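Local coordinates for uncharacterized protein (Bacteroides ovatus, PDB 3P02) that is of unknown function but joins a DUF4973 region of the E-set clan to a BT_3044-like C-terminal region, both rich in beta strands, at residues A[15-18]-A[24-27]; A[72-75]-A[80-83]. All blocks are in the same frame, centred on the assembly; numbering follows the deposited sequence. Where two conformers were deposited one is given.

Contact 1. Residues A[15-18]-A[24-27]; sequences FKTQ and VTDV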
loop_
_atom_site.group_PDB
_atom_site.type_symbol
_atom_site.label_atom_id
_atom_site.label_comp_id
_atom_site.label_asym_id
_atom_site.label_seq_id
_atom_site.Cartn_x
_atom_site.Cartn_y
_atom_site.Cartn_z
ATOM N N PHE A 15 -22.254 3.081 -5.774
ATOM C CA PHE A 15 -21.301 3.192 -4.685
ATOM C C PHE A 15 -20.895 4.639 -4.492
ATOM O O PHE A 15 -20.849 5.412 -5.461
ATOM C CB PHE A 15 -20.047 2.350 -4.932
ATOM C CG PHE A 15 -20.257 0.871 -4.859
ATOM C CD1 PHE A 15 -20.750 0.275 -3.693
ATOM C CD2 PHE A 15 -19.971 0.057 -5.955
ATOM C CE1 PHE A 15 -20.927 -1.111 -3.620
ATOM C CE2 PHE A 15 -20.104 -1.334 -5.861
ATOM C CZ PHE A 15 -20.588 -1.906 -4.699
ATOM N N LYS A 16 -20.544 4.980 -3.239
ATOM C CA LYS A 16 -20.168 6.335 -2.891
ATOM C C LYS A 16 -18.792 6.316 -2.332
ATOM O O LYS A 16 -18.583 6.030 -1.142
ATOM C CB LYS A 16 -21.164 6.947 -1.885
ATOM N N THR A 17 -17.838 6.551 -3.222
ATOM C CA THR A 17 -16.428 6.644 -2.888
ATOM C C THR A 17 -15.824 7.833 -3.614
ATOM O O THR A 17 -16.398 8.324 -4.593
ATOM C CB THR A 17 -15.653 5.345 -3.271
ATOM O OG1 THR A 17 -15.845 5.024 -4.657
ATOM C CG2 THR A 17 -15.991 4.174 -2.388
ATOM N N GLN A 18 -14.675 8.304 -3.114
ATOM C CA GLN A 18 -13.868 9.371 -3.702
ATOM C C GLN A 18 -12.542 8.715 -4.176
ATOM O O GLN A 18 -11.556 8.731 -3.433
ATOM C CB GLN A 18 -13.658 10.563 -2.720
ATOM C CG GLN A 18 -13.169 10.217 -1.297
ATOM C CD GLN A 18 -11.947 11.015 -0.888
ATOM O OE1 GLN A 18 -10.871 10.913 -1.490
ATOM N NE2 GLN A 18 -12.068 11.805 0.170
ATOM N N VAL A 24 -8.804 4.163 -8.107
ATOM C CA VAL A 24 -9.068 3.200 -7.042
ATOM C C VAL A 24 -9.267 3.929 -5.714
ATOM O O VAL A 24 -8.779 5.049 -5.531
ATOM C CB VAL A 24 -7.960 2.086 -6.935
ATOM C CG1 VAL A 24 -7.725 1.406 -8.283
ATOM C CG2 VAL A 24 -6.649 2.628 -6.393
ATOM N N THR A 25 -9.939 3.249 -4.778
ATOM C CA THR A 25 -10.119 3.701 -3.404
ATOM C C THR A 25 -9.163 2.894 -2.542
ATOM O O THR A 25 -9.230 1.664 -2.542
ATOM C CB THR A 25 -11.568 3.539 -2.942
ATOM O OG1 THR A 25 -12.383 4.449 -3.684
ATOM C CG2 THR A 25 -11.731 3.812 -1.443
ATOM N N ASP A 26 -8.285 3.581 -1.809
ATOM C CA ASP A 26 -7.336 2.889 -0.946
ATOM C C ASP A 26 -7.993 2.468 0.343
ATOM O O ASP A 26 -8.772 3.224 0.928
ATOM C CB ASP A 26 -6.132 3.794 -0.625
ATOM C CG ASP A 26 -5.264 4.139 -1.817
ATOM O OD1 ASP A 26 -5.346 3.419 -2.853
ATOM O OD2 ASP A 26 -4.455 5.086 -1.697
ATOM N N VAL A 27 -7.683 1.242 0.777
ATOM C CA VAL A 27 -8.210 0.668 2.016
ATOM C C VAL A 27 -7.010 0.412 2.904
ATOM O O VAL A 27 -6.182 -0.435 2.587
ATOM C CB VAL A 27 -9.032 -0.627 1.729
ATOM C CG1 VAL A 27 -9.474 -1.282 3.039
ATOM C CG2 VAL A 27 -10.264 -0.310 0.864
HETATM O O HOH W 1 -13.621 3.133 -5.918
HETATM O O HOH W 2 -13.276 6.712 -1.332
#
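Thr17 and Thr25 meet through torsions that turn the OG1 of Thr25 toward Thr17: this hydroxyl stands anti to its own carbonyl carbon (chi1 -67°), while OG1 of Thr17 is tucked between backbone N and carbonyl carbon (chi1 55°). The setting is a loop in the E-set-like part of the chain that crosses from the four-stranded antiparallel sheet (strand 13-15) to the mixed sheet (strand 25-30). Thr25 OG1 comes up against the branch carbon of Thr17, 3.4 Å from CB, and the two short side chains meet at a slant. Thr17 OG1 and Thr25 OG1 stand 3.6 Å apart and are joined through water instead. One water lies 2.9 Å from Thr25 OG1 and 3.2 Å from Thr17 OG1, bridging the pair. A second accepts a hydrogen bond from Gln18 N and makes a weak bond to the same Thr25 oxygen, so this one hydroxyl is linked through water to a side chain and, weakly, to a backbone amide of the loop. Strand 36-45 flanks the site, with Leu41 touching Thr17 and Tyr39 touching Thr25, while the backbone of Thr25 pairs with Val148 and Arg150. The stronger anchor of the second water is Gln18 N, at 2.8 Å.

Contact 2. Residues A[72-75]-A[80-83]; sequences EKFG and LYFR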
loop_
_atom_site.group_PDB
_atom_site.type_symbol
_atom_site.label_atom_id
_atom_site.label_comp_id
_atom_site.label_asym_id
_atom_site.label_seq_id
_atom_site.Cartn_x
_atom_site.Cartn_y
_atom_site.Cartn_z
ATOM N N GLU A 72 -6.283 1.872 -19.635
ATOM C CA GLU A 72 -6.613 3.289 -19.698
ATOM C C GLU A 72 -5.668 4.128 -18.819
ATOM O O GLU A 72 -5.340 5.247 -19.198
ATOM C CB GLU A 72 -8.092 3.529 -19.340
ATOM C CG GLU A 72 -9.007 2.908 -20.394
ATOM C CD GLU A 72 -10.493 3.170 -20.215
ATOM O OE1 GLU A 72 -10.876 3.742 -19.169
ATOM O OE2 GLU A 72 -11.278 2.710 -21.074
ATOM N N LYS A 73 -5.237 3.606 -17.663
ATOM C CA LYS A 73 -4.346 4.362 -16.779
ATOM C C LYS A 73 -2.881 4.178 -17.117
ATOM O O LYS A 73 -2.104 5.123 -16.960
ATOM C CB LYS A 73 -4.564 3.981 -15.299
ATOM C CG LYS A 73 -5.897 4.451 -14.717
ATOM C CD LYS A 73 -5.908 5.949 -14.379
ATOM C CE LYS A 73 -7.303 6.445 -14.069
ATOM N NZ LYS A 73 -7.354 7.928 -13.972
ATOM N N PHE A 74 -2.479 2.975 -17.548
ATOM C CA PHE A 74 -1.044 2.715 -17.741
ATOM C C PHE A 74 -0.587 2.360 -19.134
ATOM O O PHE A 74 0.624 2.188 -19.329
ATOM C CB PHE A 74 -0.643 1.545 -16.804
ATOM C CG PHE A 74 -1.052 1.739 -15.362
ATOM C CD1 PHE A 74 -0.519 2.780 -14.606
ATOM C CD2 PHE A 74 -1.954 0.864 -14.748
ATOM C CE1 PHE A 74 -0.884 2.958 -13.271
ATOM C CE2 PHE A 74 -2.337 1.052 -13.417
ATOM C CZ PHE A 74 -1.789 2.091 -12.677
ATOM N N GLY A 75 -1.504 2.253 -20.088
ATOM C CA GLY A 75 -1.125 1.856 -21.441
ATOM C C GLY A 75 -0.467 0.486 -21.481
ATOM O O GLY A 75 -0.789 -0.392 -20.669
ATOM N N LEU A 80 2.999 -2.159 -14.297
ATOM C CA LEU A 80 2.300 -1.186 -13.448
ATOM C C LEU A 80 0.866 -1.611 -13.100
ATOM O O LEU A 80 0.184 -0.928 -12.338
ATOM C CB LEU A 80 2.203 0.148 -14.212
ATOM C CG LEU A 80 3.510 0.815 -14.707
ATOM C CD1 LEU A 80 3.187 2.227 -15.219
ATOM C CD2 LEU A 80 4.541 0.915 -13.580
ATOM N N TYR A 81 0.397 -2.689 -13.718
ATOM C CA TYR A 81 -1.016 -3.077 -13.594
ATOM C C TYR A 81 -1.405 -3.561 -12.220
ATOM O O TYR A 81 -0.636 -4.255 -11.528
ATOM C CB TYR A 81 -1.345 -4.189 -14.586
ATOM C CG TYR A 81 -1.410 -3.819 -16.055
ATOM C CD1 TYR A 81 -1.040 -2.548 -16.501
ATOM C CD2 TYR A 81 -1.859 -4.734 -17.001
ATOM C CE1 TYR A 81 -1.122 -2.204 -17.857
ATOM C CE2 TYR A 81 -1.897 -4.419 -18.356
ATOM C CZ TYR A 81 -1.555 -3.144 -18.777
ATOM O OH TYR A 81 -1.647 -2.847 -20.120
ATOM N N PHE A 82 -2.662 -3.260 -11.876
ATOM C CA PHE A 82 -3.282 -3.829 -10.687
ATOM C C PHE A 82 -3.598 -5.273 -11.017
ATOM O O PHE A 82 -4.049 -5.577 -12.137
ATOM C CB PHE A 82 -4.601 -3.099 -10.339
ATOM C CG PHE A 82 -4.428 -1.670 -9.914
ATOM C CD1 PHE A 82 -4.055 -1.355 -8.615
ATOM C CD2 PHE A 82 -4.697 -0.631 -10.797
ATOM C CE1 PHE A 82 -3.895 -0.022 -8.224
ATOM C CE2 PHE A 82 -4.543 0.699 -10.400
ATOM C CZ PHE A 82 -4.134 0.994 -9.125
ATOM N N ARG A 83 -3.381 -6.155 -10.048
ATOM C CA ARG A 83 -3.733 -7.565 -10.155
ATOM C C ARG A 83 -4.963 -7.799 -9.331
ATOM O O ARG A 83 -5.113 -7.178 -8.276
ATOM C CB ARG A 83 -2.579 -8.442 -9.622
ATOM C CG ARG A 83 -1.298 -8.297 -10.454
ATOM C CD ARG A 83 -0.162 -9.140 -9.915
ATOM N NE ARG A 83 -0.493 -10.571 -9.892
ATOM C CZ ARG A 83 0.312 -11.519 -9.417
ATOM N NH1 ARG A 83 1.509 -11.207 -8.937
ATOM N NH2 ARG A 83 -0.076 -12.786 -9.416
#
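The Phe74 ring is covered on both faces: Leu80 O lies 3.4 Å above the plane of one, displaced toward the rim, and Leu80 CB shares that face in a CH-pi contact, nearly over the ring and 4.0 Å from the Phe74 centroid. CB of Lys73, the helix neighbour of Phe74, sits over the centre of the opposite face. Phe82 reaches the edge of Phe74, CE2 to CE2 at 3.8 Å; the two rings meet obliquely, planes at 49°. At the edge of the Tyr81 ring lie Phe74 CB and Gly75 O. Phe74 CG, anti to the carbonyl carbon (chi1 -52°), carries the ring from the last turn of helix 65-74 over to the returning chain. Just beyond, Gly75 leaves the helix with positive phi, and Gly75 O accepts a hydrogen bond from Tyr81 OH, 2.7 Å away. The C=O...O angle is 151°, with the donor somewhat out of the carbonyl plane. Outside the two segments, Trp22 meets the Phe74 ring, and Lys121 makes a cation-pi contact with Phe82 and a weak hydrogen bond to Leu80 O. The helix end is thus tied to the chain leading into strand 83-84 by an aromatic and aliphatic cluster and one hydrogen bond from the Tyr81 hydroxyl, which gives the Gly75 carbonyl a side-chain donor where the helix stops.

In the fold
Both segments of 15-18/24-27 precede 72-75/80-83 in the chain, so the two contacts come in series, both inside the DUF4973 range. Their centres are about 17 Å apart, yet they touch where Val24 CG1 packs on Phe82 CZ at 3.7 Å. Contact 1 is a surface contact beside strand 25-30; contact 2 is a buried one where helix 65-74 turns back toward strand 83-84. Strands 25-30 and 83-84 belong to the same mixed sheet, joined through strands 122-130 and 146-154. The loop between the segments of contact 1 also reaches contact 2 through Gly21 and Trp22, which meet Lys73 and Phe74. The C-terminal end of helix 65-74 is thereby packed against the loop between strands 13-15 and 25-30.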